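Side-chain contacts in cellulase IBT99 (Metagenomes, PDB 6WBT), which probably hydrolyses 6-phospho-alpha-glucosides as a family 4 glycosyl hydrolase, and binds NAD, a manganese ion and glucose 6-phosphate: residues N47-A50 / L51-E55; S148-A151 / A152-A155; L185-L189 / E190-S194; T417-S420 / S421-K425. One frame throughout, in Å; residues are numbered along the deposited sequence.

Contact 1: residues N47-A50 / L51-E55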
loop_
_atom_site.group_PDB
_atom_site.type_symbol
_atom_site.label_atom_id
_atom_site.label_comp_id
_atom_site.label_asym_id
_atom_site.label_seq_id
_atom_site.Cartn_x
_atom_site.Cartn_y
_atom_site.Cartn_z
ATOM N N ASN A 47 33.475 -6.224 38.350
ATOM C CA ASN A 47 34.088 -7.112 39.333
ATOM C C ASN A 47 33.317 -7.120 40.647
ATOM O O ASN A 47 33.295 -8.141 41.343
ATOM C CB ASN A 47 35.545 -6.714 39.572
ATOM C CG ASN A 47 36.431 -7.006 38.376
ATOM O OD1 ASN A 47 37.268 -6.189 37.994
ATOM N ND2 ASN A 47 36.249 -8.177 37.776
ATOM N N LYS A 48 32.679 -6.001 41.003
ATOM C CA LYS A 48 31.868 -5.973 42.216
ATOM C C LYS A 48 30.579 -6.763 42.031
ATOM O O LYS A 48 30.159 -7.498 42.933
ATOM C CB LYS A 48 31.562 -4.529 42.610
ATOM C CG LYS A 48 32.796 -3.681 42.864
ATOM C CD LYS A 48 32.421 -2.231 43.117
ATOM C CE LYS A 48 33.657 -1.360 43.262
ATOM N NZ LYS A 48 33.304 0.079 43.411
ATOM N N VAL A 49 29.936 -6.624 40.869
ATOM C CA VAL A 49 28.735 -7.404 40.590
ATOM C C VAL A 49 29.083 -8.878 40.430
ATOM O O VAL A 49 28.290 -9.753 40.801
ATOM C CB VAL A 49 28.016 -6.851 39.346
ATOM C CG1 VAL A 49 26.711 -7.595 39.106
ATOM C CG2 VAL A 49 27.760 -5.360 39.501
ATOM N N ALA A 50 30.267 -9.180 39.889
ATOM C CA ALA A 50 30.685 -10.571 39.750
ATOM C C ALA A 50 30.809 -11.257 41.104
ATOM O O ALA A 50 30.636 -12.477 41.198
ATOM C CB ALA A 50 32.010 -10.651 38.991
ATOM N N LEU A 51 31.112 -10.495 42.157
ATOM C CA LEU A 51 31.145 -11.065 43.500
ATOM C C LEU A 51 29.778 -11.606 43.899
ATOM O O LEU A 51 29.678 -12.661 44.536
ATOM C CB LEU A 51 31.618 -10.015 44.505
ATOM C CG LEU A 51 33.031 -9.467 44.307
ATOM C CD1 LEU A 51 33.208 -8.172 45.080
ATOM C CD2 LEU A 51 34.068 -10.493 44.732
ATOM N N ILE A 52 28.712 -10.894 43.531
ATOM C CA ILE A 52 27.364 -11.364 43.836
ATOM C C ILE A 52 26.989 -12.526 42.929
ATOM O O ILE A 52 26.334 -13.482 43.361
ATOM C CB ILE A 52 26.358 -10.207 43.719
ATOM C CG1 ILE A 52 26.902 -8.960 44.412
ATOM C CG2 ILE A 52 25.018 -10.603 44.320
ATOM C CD1 ILE A 52 26.010 -7.761 44.264
ATOM N N VAL A 53 27.394 -12.464 41.657
ATOM C CA VAL A 53 27.095 -13.547 40.724
ATOM C C VAL A 53 27.745 -14.845 41.190
ATOM O O VAL A 53 27.144 -15.922 41.104
ATOM C CB VAL A 53 27.542 -13.166 39.301
ATOM C CG1 VAL A 53 27.258 -14.302 38.330
ATOM C CG2 VAL A 53 26.844 -11.892 38.850
ATOM N N LYS A 54 28.977 -14.761 41.698
ATOM C CA LYS A 54 29.620 -15.940 42.269
ATOM C C LYS A 54 28.862 -16.439 43.492
ATOM O O LYS A 54 28.744 -17.651 43.707
ATOM C CB LYS A 54 31.073 -15.626 42.628
ATOM C CG LYS A 54 31.963 -15.352 41.429
ATOM C CD LYS A 54 33.311 -14.795 41.852
ATOM C CE LYS A 54 34.154 -14.421 40.645
ATOM N NZ LYS A 54 35.441 -13.784 41.040
ATOM N N GLU A 55 28.336 -15.517 44.302
ATOM C CA GLU A 55 27.545 -15.917 45.461
ATOM C C GLU A 55 26.210 -16.520 45.041
ATOM O O GLU A 55 25.702 -17.425 45.713
ATOM C CB GLU A 55 27.324 -14.718 46.383
ATOM C CG GLU A 55 27.139 -15.078 47.849
ATOM C CD GLU A 55 28.406 -15.623 48.480
ATOM O OE1 GLU A 55 28.302 -16.443 49.416
ATOM O OE2 GLU A 55 29.507 -15.234 48.036
#
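Leu51 and Val53 meet Asn47, Lys48 and Val49 along one continuous helix. The backbone bonds come first. Val53 N donates to Val49 O at 3.0 Å, with an N-H...O angle of 159°. Lys54 N donates to Ala50 O at 2.9 Å, at 162°. Both are regular i to i+4 bonds. Leu51 N is held less firmly. It is shared between two weak bonds, to Asn47 O and to Lys48 O. Ile52 N also makes a weak bond to Val49 O.

The helix, 43-60, is the crossover of a beta-alpha-beta unit between strands 33-39 and 66-69, within the Rossmann-like part of the chain. One side rests on strand 66-69, where Ala50 meets Val68. Another meets helix 296-306, where Ile52 touches Ile298.

The side chains mostly touch backbone carbonyl oxygens. Leu51 CG stands beside its own backbone N (chi1 -62°), which lays it 3.3 Å from Asn47 O. Leu51 CD1 is 3.8 Å from Lys48 O. With an alanine in place of Leu51, Asn47 O would probably lose its cover and a gap would be likely to open toward Arg306 of helix 296-306. The extended chain of Lys54 runs past Ala50 O, with Lys54 CG 3.2 Å away. One pair is purely apolar: Val49 CG1 and Val53 CG2 meet at 4.3 Å, and both valines also touch Thr17.

Contact 2: residues S148-A151 / A152-A155. With NAD (nicotinamide-adenine-dinucleotide), chain G; G6P (6-O-phosphono-alpha-D-glucopyranose), chain F.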
loop_
_atom_site.group_PDB
_atom_site.type_symbol
_atom_site.label_atom_id
_atom_site.label_comp_id
_atom_site.label_asym_id
_atom_site.label_seq_id
_atom_site.Cartn_x
_atom_site.Cartn_y
_atom_site.Cartn_z
ATOM N N SER A 148 17.893 -4.191 26.173
ATOM C CA SER A 148 18.392 -2.904 26.624
ATOM C C SER A 148 17.571 -1.776 26.012
ATOM O O SER A 148 17.084 -1.871 24.882
ATOM C CB SER A 148 19.869 -2.740 26.260
ATOM O OG SER A 148 20.080 -2.902 24.868
ATOM N N ASN A 149 17.422 -0.706 26.773
ATOM C CA ASN A 149 16.592 0.426 26.404
ATOM C C ASN A 149 17.430 1.548 25.807
ATOM O O ASN A 149 18.637 1.637 26.053
ATOM C CB ASN A 149 15.832 0.940 27.631
ATOM C CG ASN A 149 14.540 0.185 27.876
ATOM O OD1 ASN A 149 13.944 -0.365 26.950
ATOM N ND2 ASN A 149 14.094 0.164 29.126
ATOM N N PRO A 150 16.820 2.430 24.994
ATOM C CA PRO A 150 15.426 2.382 24.531
ATOM C C PRO A 150 15.216 1.332 23.447
ATOM O O PRO A 150 15.762 1.465 22.353
ATOM C CB PRO A 150 15.186 3.793 23.976
ATOM C CG PRO A 150 16.308 4.628 24.516
ATOM C CD PRO A 150 17.467 3.693 24.613
ATOM N N ALA A 151 14.423 0.303 23.759
ATOM C CA ALA A 151 14.247 -0.810 22.832
ATOM C C ALA A 151 13.598 -0.368 21.527
ATOM O O ALA A 151 13.800 -1.008 20.490
ATOM C CB ALA A 151 13.421 -1.914 23.490
ATOM N N ALA A 152 12.823 0.717 21.553
ATOM C CA ALA A 152 12.174 1.191 20.335
ATOM C C ALA A 152 13.188 1.788 19.366
ATOM O O ALA A 152 13.174 1.482 18.168
ATOM C CB ALA A 152 11.093 2.214 20.679
ATOM N N ILE A 153 14.081 2.643 19.869
ATOM C CA ILE A 153 15.020 3.333 18.993
ATOM C C ILE A 153 16.125 2.389 18.531
ATOM O O ILE A 153 16.530 2.413 17.363
ATOM C CB ILE A 153 15.591 4.576 19.700
ATOM C CG1 ILE A 153 14.468 5.568 20.010
ATOM C CG2 ILE A 153 16.669 5.232 18.848
ATOM C CD1 ILE A 153 14.916 6.764 20.816
ATOM N N VAL A 154 16.624 1.537 19.431
ATOM C CA VAL A 154 17.745 0.675 19.070
ATOM C C VAL A 154 17.311 -0.407 18.089
ATOM O O VAL A 154 18.096 -0.823 17.230
ATOM C CB VAL A 154 18.396 0.073 20.332
ATOM C CG1 VAL A 154 18.840 1.178 21.279
ATOM C CG2 VAL A 154 17.448 -0.891 21.030
ATOM N N ALA A 155 16.062 -0.872 18.182
ATOM C CA ALA A 155 15.594 -1.899 17.258
ATOM C C ALA A 155 15.412 -1.336 15.856
ATOM O O ALA A 155 15.765 -1.989 14.867
ATOM C CB ALA A 155 14.289 -2.513 17.763
HETATM P PA NAD G . 23.410 -0.100 35.116
HETATM O O1A NAD G . 23.834 1.289 34.771
HETATM O O2A NAD G . 23.272 -0.453 36.560
HETATM O O5B NAD G . 24.407 -1.138 34.404
HETATM C C5B NAD G . 24.604 -1.066 32.965
HETATM C C4B NAD G . 25.911 -1.733 32.608
HETATM O O4B NAD G . 26.148 -1.614 31.179
HETATM C C3B NAD G . 27.169 -1.160 33.283
HETATM O O3B NAD G . 27.942 -2.220 33.830
HETATM C C2B NAD G . 27.915 -0.502 32.117
HETATM O O2B NAD G . 29.306 -0.376 32.319
HETATM C C1B NAD G . 27.532 -1.449 30.989
HETATM N N9A NAD G . 27.777 -0.919 29.652
HETATM C C8A NAD G . 27.631 0.383 29.245
HETATM N N7A NAD G . 27.932 0.573 27.984
HETATM C C5A NAD G . 28.312 -0.680 27.530
HETATM C C6A NAD G . 28.750 -1.137 26.271
HETATM N N6A NAD G . 28.884 -0.351 25.207
HETATM N N1A NAD G . 29.054 -2.451 26.155
HETATM C C2A NAD G . 28.918 -3.236 27.231
HETATM N N3A NAD G . 28.517 -2.918 28.459
HETATM C C4A NAD G . 28.224 -1.610 28.549
HETATM O O3 NAD G . 22.022 -0.417 34.379
HETATM P PN NAD G . 20.676 -1.138 34.871
HETATM O O1N NAD G . 21.024 -2.464 35.462
HETATM O O2N NAD G . 19.885 -0.177 35.694
HETATM O O5D NAD G . 19.943 -1.361 33.464
HETATM C C5D NAD G . 20.673 -2.058 32.425
HETATM C C4D NAD G . 19.926 -1.930 31.121
HETATM O O4D NAD G . 18.721 -2.726 31.186
HETATM C C3D NAD G . 19.451 -0.515 30.761
HETATM O O3D NAD G . 19.726 -0.251 29.392
HETATM C C2D NAD G . 17.944 -0.633 31.012
HETATM O O2D NAD G . 17.156 0.359 30.375
HETATM C C1D NAD G . 17.692 -2.042 30.491
HETATM N N1N NAD G . 16.374 -2.583 30.925
HETATM C C2N NAD G . 15.351 -2.690 30.022
HETATM C C3N NAD G . 14.108 -3.166 30.412
HETATM C C7N NAD G . 13.043 -3.312 29.355
HETATM O O7N NAD G . 11.871 -3.094 29.646
HETATM N N7N NAD G . 13.423 -3.711 28.149
HETATM C C4N NAD G . 13.904 -3.505 31.746
HETATM C C5N NAD G . 14.952 -3.426 32.638
HETATM C C6N NAD G . 16.177 -2.967 32.208
HETATM C C1 G6P F . 10.191 -1.660 33.168
HETATM C C2 G6P F . 10.435 -0.921 31.855
HETATM C C3 G6P F . 11.874 -0.429 31.761
HETATM C C4 G6P F . 12.256 0.341 33.020
HETATM C C5 G6P F . 11.971 -0.522 34.243
HETATM C C6 G6P F . 12.372 0.160 35.548
HETATM O O1 G6P F . 10.957 -2.869 33.185
HETATM O O2 G6P F . 10.159 -1.795 30.755
HETATM O O3 G6P F . 12.020 0.414 30.615
HETATM O O4 G6P F . 13.646 0.682 32.978
HETATM O O5 G6P F . 10.579 -0.840 34.271
HETATM O O6 G6P F . 13.045 1.392 35.296
HETATM P P G6P F . 13.852 2.117 36.485
HETATM O O1P G6P F . 13.551 3.583 36.295
HETATM O O2P G6P F . 15.291 1.725 36.253
HETATM O O3P G6P F . 13.251 1.521 37.736
#
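The carboxamide of Asn149 lies with one face toward the nicotinamide of NAD. Asn149 ND2 is above the ring plane but off the C2N-C3N edge of the nicotinamide, 3.2 Å from NAD C2N. The two planes are only moderately tilted against each other. At the nitrogen end, Asn149 ND2 makes a weak bond to G6P O3 at 2.6 Å and another weak one to NAD O2D. At the oxygen end, Asn149 OD1 takes Ala151 N in the amide plane, on a lone pair, at 3.3 Å. The bond at OD1 and the two weak ones at ND2 together favour this rotation of the amide. The puckered ring of Pro150 meets the next helical turn, with Pro150 CB 4.3 Å from Ile153 CD1 and Pro150 CD 4.4 Å from Val154 CG1. Tyr119 also touches this proline.

The bond from Ala151 N to Asn149 OD1 closes an Asx turn. It lies in the loop that leads from strand 143-146 of the Rossmann-like sheet into helix 151-161. The peptide before Pro150 is cis, and Pro150 is the N-cap residue. Replacing Asn149 by an alanine would probably leave sugar O3 and ribose O2D short of a donor, and Ala151 N without its acceptor.

The helix starts with a straight bond from Val154 N to Pro150 O, 3.0 Å at 170°. Ala155 N reaches Ala151 O from above the carbonyl plane. Val154 CG2 packs 3.7 Å from Ala151 CA. Ser148 OG bonds to Asn146 OD1. The sugar phosphate is also held by Asp172, Glu110, Arg94, Arg286, Arg294 and Tyr266.

Contact 3: residues L185-L189 / E190-S194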
loop_
_atom_site.group_PDB
_atom_site.type_symbol
_atom_site.label_atom_id
_atom_site.label_comp_id
_atom_site.label_asym_id
_atom_site.label_seq_id
_atom_site.Cartn_x
_atom_site.Cartn_y
_atom_site.Cartn_z
ATOM N N LEU A 185 -7.287 -10.516 38.581
ATOM C CA LEU A 185 -8.214 -11.606 38.309
ATOM C C LEU A 185 -7.996 -12.813 39.210
ATOM O O LEU A 185 -8.745 -13.789 39.097
ATOM C CB LEU A 185 -8.091 -12.040 36.847
ATOM C CG LEU A 185 -8.194 -10.932 35.803
ATOM C CD1 LEU A 185 -7.519 -11.366 34.517
ATOM C CD2 LEU A 185 -9.647 -10.565 35.550
ATOM N N ASP A 186 -6.997 -12.767 40.094
ATOM C CA ASP A 186 -6.575 -13.932 40.872
ATOM C C ASP A 186 -6.277 -15.108 39.943
ATOM O O ASP A 186 -6.602 -16.263 40.229
ATOM C CB ASP A 186 -7.615 -14.295 41.936
ATOM C CG ASP A 186 -7.058 -15.210 43.009
ATOM O OD1 ASP A 186 -7.722 -16.215 43.339
ATOM O OD2 ASP A 186 -5.948 -14.933 43.510
ATOM N N CYS A 187 -5.660 -14.793 38.808
ATOM C CA CYS A 187 -5.283 -15.752 37.781
ATOM C C CYS A 187 -3.773 -15.943 37.795
ATOM O O CYS A 187 -3.016 -15.014 38.085
ATOM C CB CYS A 187 -5.733 -15.271 36.395
ATOM S SG CYS A 187 -5.331 -16.369 35.010
ATOM N N LYS A 188 -3.339 -17.159 37.480
ATOM C CA LYS A 188 -1.918 -17.462 37.415
ATOM C C LYS A 188 -1.314 -16.897 36.134
ATOM O O LYS A 188 -1.936 -16.934 35.068
ATOM C CB LYS A 188 -1.697 -18.973 37.492
ATOM C CG LYS A 188 -2.315 -19.604 38.735
ATOM C CD LYS A 188 -1.776 -18.954 40.003
ATOM C CE LYS A 188 -2.657 -19.244 41.212
ATOM N NZ LYS A 188 -3.634 -18.148 41.477
ATOM N N LEU A 189 -0.091 -16.366 36.248
ATOM C CA LEU A 189 0.541 -15.695 35.116
ATOM C C LEU A 189 0.780 -16.648 33.951
ATOM O O LEU A 189 0.795 -16.218 32.792
ATOM C CB LEU A 189 1.857 -15.052 35.555
ATOM C CG LEU A 189 2.592 -14.197 34.519
ATOM C CD1 LEU A 189 1.738 -13.015 34.091
ATOM C CD2 LEU A 189 3.932 -13.726 35.062
ATOM N N GLU A 190 0.965 -17.940 34.235
ATOM C CA GLU A 190 1.112 -18.910 33.157
ATOM C C GLU A 190 -0.138 -18.975 32.288
ATOM O O GLU A 190 -0.043 -19.218 31.080
ATOM C CB GLU A 190 1.428 -20.295 33.727
ATOM C CG GLU A 190 2.723 -20.381 34.527
ATOM C CD GLU A 190 2.523 -20.099 36.005
ATOM O OE1 GLU A 190 1.856 -19.097 36.340
ATOM O OE2 GLU A 190 3.028 -20.886 36.832
ATOM N N ASP A 191 -1.311 -18.749 32.876
ATOM C CA ASP A 191 -2.566 -18.871 32.148
ATOM C C ASP A 191 -2.960 -17.594 31.419
ATOM O O ASP A 191 -4.017 -17.572 30.777
ATOM C CB ASP A 191 -3.689 -19.278 33.105
ATOM C CG ASP A 191 -3.338 -20.499 33.933
ATOM O OD1 ASP A 191 -2.569 -21.353 33.446
ATOM O OD2 ASP A 191 -3.832 -20.603 35.077
ATOM N N ILE A 192 -2.152 -16.544 31.501
ATOM C CA ILE A 192 -2.489 -15.261 30.898
ATOM C C ILE A 192 -1.911 -15.207 29.491
ATOM O O ILE A 192 -0.882 -15.822 29.185
ATOM C CB ILE A 192 -1.996 -14.086 31.774
ATOM C CG1 ILE A 192 -3.013 -12.942 31.768
ATOM C CG2 ILE A 192 -0.634 -13.584 31.314
ATOM C CD1 ILE A 192 -4.336 -13.287 32.423
ATOM N N GLU A 193 -2.607 -14.478 28.620
ATOM C CA GLU A 193 -2.183 -14.271 27.241
ATOM C C GLU A 193 -3.030 -13.150 26.662
ATOM O O GLU A 193 -4.252 -13.138 26.841
ATOM C CB GLU A 193 -2.325 -15.549 26.404
ATOM C CG GLU A 193 -2.177 -15.325 24.908
ATOM C CD GLU A 193 -2.075 -16.618 24.120
ATOM O OE1 GLU A 193 -1.260 -17.487 24.495
ATOM O OE2 GLU A 193 -2.806 -16.761 23.116
ATOM N N SER A 194 -2.382 -12.209 25.985
ATOM C CA SER A 194 -3.049 -11.009 25.519
ATOM C C SER A 194 -2.646 -10.709 24.085
ATOM O O SER A 194 -1.562 -11.086 23.632
ATOM C CB SER A 194 -2.719 -9.806 26.411
ATOM O OG SER A 194 -1.325 -9.554 26.419
#
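The turn between helix 173-184 and strand 192-197 brings Cys187, Lys188 and Leu189 against Asp191 and Ile192. The helix ends in a Schellman motif, with Asp186 as its C-prime residue at positive phi. A short 3-10 turn follows. Asp191 N donates to Lys188 O at 2.9 Å, and Ile192 N to Leu189 O at 3.2 Å. In both, the donor stands above the carbonyl plane.

Cys187 SG is anti to its backbone N (chi1 180°) and faces the turn. It lies 3.8 Å from Asp191 CB and 4.1 Å from Ile192 CD1. The same sulfur forms the disulfide with Cys210 on strand 202-210. Leu185 CD1 adds to this patch, 4.3 Å from Ile192 CD1. Leu189 CD1 and Ile192 CG2 meet at 3.7 Å, the two side chains running at a slant. Lys188 and Asp191 lie side by side. Lys188 CB is 3.6 Å from Asp191 OD2, but Lys188 NZ stays 6.9 Å from it.

Glu193 makes a salt bridge to Arg209, and another to Arg337 of the second subunit. This is a helix-to-strand connection that starts at a Schellman motif, passes through a 3-10 turn and is tied by a disulfide to the neighbouring antiparallel strand.

Contact 4: residues T417-S420 / S421-K425; sequences TIPS and SLVAK
Ser421 begins helix 421-434, directly after the N-cap residue Ser420. Its own OG turns away from the cap, anti to the backbone N. There it bonds to Thr413 OG1 of helix 405-414.

Leu422 touches the cap lightly, its CB 3.9 Å from Ser420 OG. It also packs on Met257 of the third subunit.

Val423 makes most of the side-chain contacts. Its backbone N donates to Ser420 OG, a weak capping bond of 3.4 Å but fairly straight at 164°. Ser420 OG is placed for this by chi1 63°, which sets it between its own N and carbonyl carbon. The same oxygen has a second weak bond, to Asp274 of the third subunit. Val423 CG2 lies 3.9 Å from Pro419 CG. The proline ring and the valine cross at about a right angle.

Ala424 closes the first helical turn. Its N donates to Ser420 O at 3.2 Å, with the donor tilted 25° from the carbonyl plane. Ile418 CG2 comes in from the preceding loop, 3.6 Å from Ala424 N and 3.8 Å from Ala424 CB.

Lys425 continues the helix with a bond from its N to Ser421 O. Its side chain lies along helix 405-414, on Tyr405 and Leu409. Ala424 packs on Phe412 of that helix. Pro419 and Val423 rest on Cys106, while the third subunit borders the helix start through Pro273 and Met257.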
loop_
_atom_site.group_PDB
_atom_site.type_symbol
_atom_site.label_atom_id
_atom_site.label_comp_id
_atom_site.label_asym_id
_atom_site.label_seq_id
_atom_site.Cartn_x
_atom_site.Cartn_y
_atom_site.Cartn_z
ATOM N N THR A 417 6.027 15.057 23.850
ATOM C CA THR A 417 6.452 15.684 25.099
ATOM C C THR A 417 6.921 17.115 24.866
ATOM O O THR A 417 6.652 18.004 25.683
ATOM C CB THR A 417 7.559 14.853 25.751
ATOM O OG1 THR A 417 7.049 13.559 26.096
ATOM C CG2 THR A 417 8.082 15.537 27.006
ATOM N N ILE A 418 7.608 17.358 23.756
ATOM C CA ILE A 418 8.118 18.688 23.433
ATOM C C ILE A 418 6.964 19.547 22.930
ATOM O O ILE A 418 6.302 19.181 21.948
ATOM C CB ILE A 418 9.252 18.614 22.400
ATOM C CG1 ILE A 418 10.223 17.488 22.759
ATOM C CG2 ILE A 418 9.986 19.942 22.324
ATOM C CD1 ILE A 418 10.868 17.641 24.114
ATOM N N PRO A 419 6.687 20.690 23.563
ATOM C CA PRO A 419 5.513 21.475 23.147
ATOM C C PRO A 419 5.710 22.208 21.831
ATOM O O PRO A 419 4.792 22.231 21.002
ATOM C CB PRO A 419 5.316 22.445 24.319
ATOM C CG PRO A 419 6.683 22.608 24.898
ATOM C CD PRO A 419 7.370 21.279 24.728
ATOM N N SER A 420 6.878 22.810 21.612
ATOM C CA SER A 420 7.123 23.604 20.418
ATOM C C SER A 420 8.490 23.258 19.846
ATOM O O SER A 420 9.317 22.610 20.494
ATOM C CB SER A 420 7.042 25.108 20.715
ATOM O OG SER A 420 8.050 25.500 21.629
ATOM N N SER A 421 8.722 23.705 18.609
ATOM C CA SER A 421 10.027 23.516 17.985
ATOM C C SER A 421 11.093 24.374 18.652
ATOM O O SER A 421 12.279 24.026 18.618
ATOM C CB SER A 421 9.947 23.831 16.490
ATOM O OG SER A 421 11.203 23.649 15.860
ATOM N N LEU A 422 10.692 25.495 19.258
ATOM C CA LEU A 422 11.645 26.347 19.962
ATOM C C LEU A 422 12.206 25.644 21.193
ATOM O O LEU A 422 13.410 25.722 21.464
ATOM C CB LEU A 422 10.978 27.669 20.349
ATOM C CG LEU A 422 10.349 28.486 19.214
ATOM C CD1 LEU A 422 9.636 29.723 19.747
ATOM C CD2 LEU A 422 11.396 28.875 18.182
ATOM N N VAL A 423 11.349 24.953 21.948
ATOM C CA VAL A 423 11.828 24.175 23.086
ATOM C C VAL A 423 12.646 22.982 22.608
ATOM O O VAL A 423 13.565 22.529 23.303
ATOM C CB VAL A 423 10.641 23.739 23.967
ATOM C CG1 VAL A 423 11.129 23.031 25.225
ATOM C CG2 VAL A 423 9.783 24.942 24.329
ATOM N N ALA A 424 12.342 22.466 21.414
ATOM C CA ALA A 424 13.095 21.342 20.869
ATOM C C ALA A 424 14.544 21.713 20.584
ATOM O O ALA A 424 15.434 20.868 20.725
ATOM C CB ALA A 424 12.419 20.826 19.598
ATOM N N LYS A 425 14.802 22.961 20.184
ATOM C CA LYS A 425 16.171 23.373 19.894
ATOM C C LYS A 425 16.968 23.606 21.173
ATOM O O LYS A 425 18.130 23.194 21.266
ATOM C CB LYS A 425 16.173 24.637 19.034
ATOM C CG LYS A 425 17.528 24.973 18.429
ATOM C CD LYS A 425 17.574 26.410 17.931
ATOM C CE LYS A 425 18.833 26.682 17.125
ATOM N NZ LYS A 425 18.829 25.942 15.833
#

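Overall arrangement
The four contacts follow one another along the chain, and none touches another. Contact 1 is on helix 43-60, beside the parallel part of the nine-stranded sheet. Contact 2 follows strand 143-146 of the same sheet, with its centre about 7 Å from that of the chain. It alone of the four reaches both NAD and glucose 6-phosphate. Contact 3 leads into the separate four-stranded antiparallel sheet, and contact 4 begins the last helix, 421-434. Contacts 1 and 4 lie on opposite sides of the chain's centre, their own centres about 44 Å apart. Contacts 3 and 4 each border another subunit, so ligand site and subunit interfaces are served by different parts of the fold.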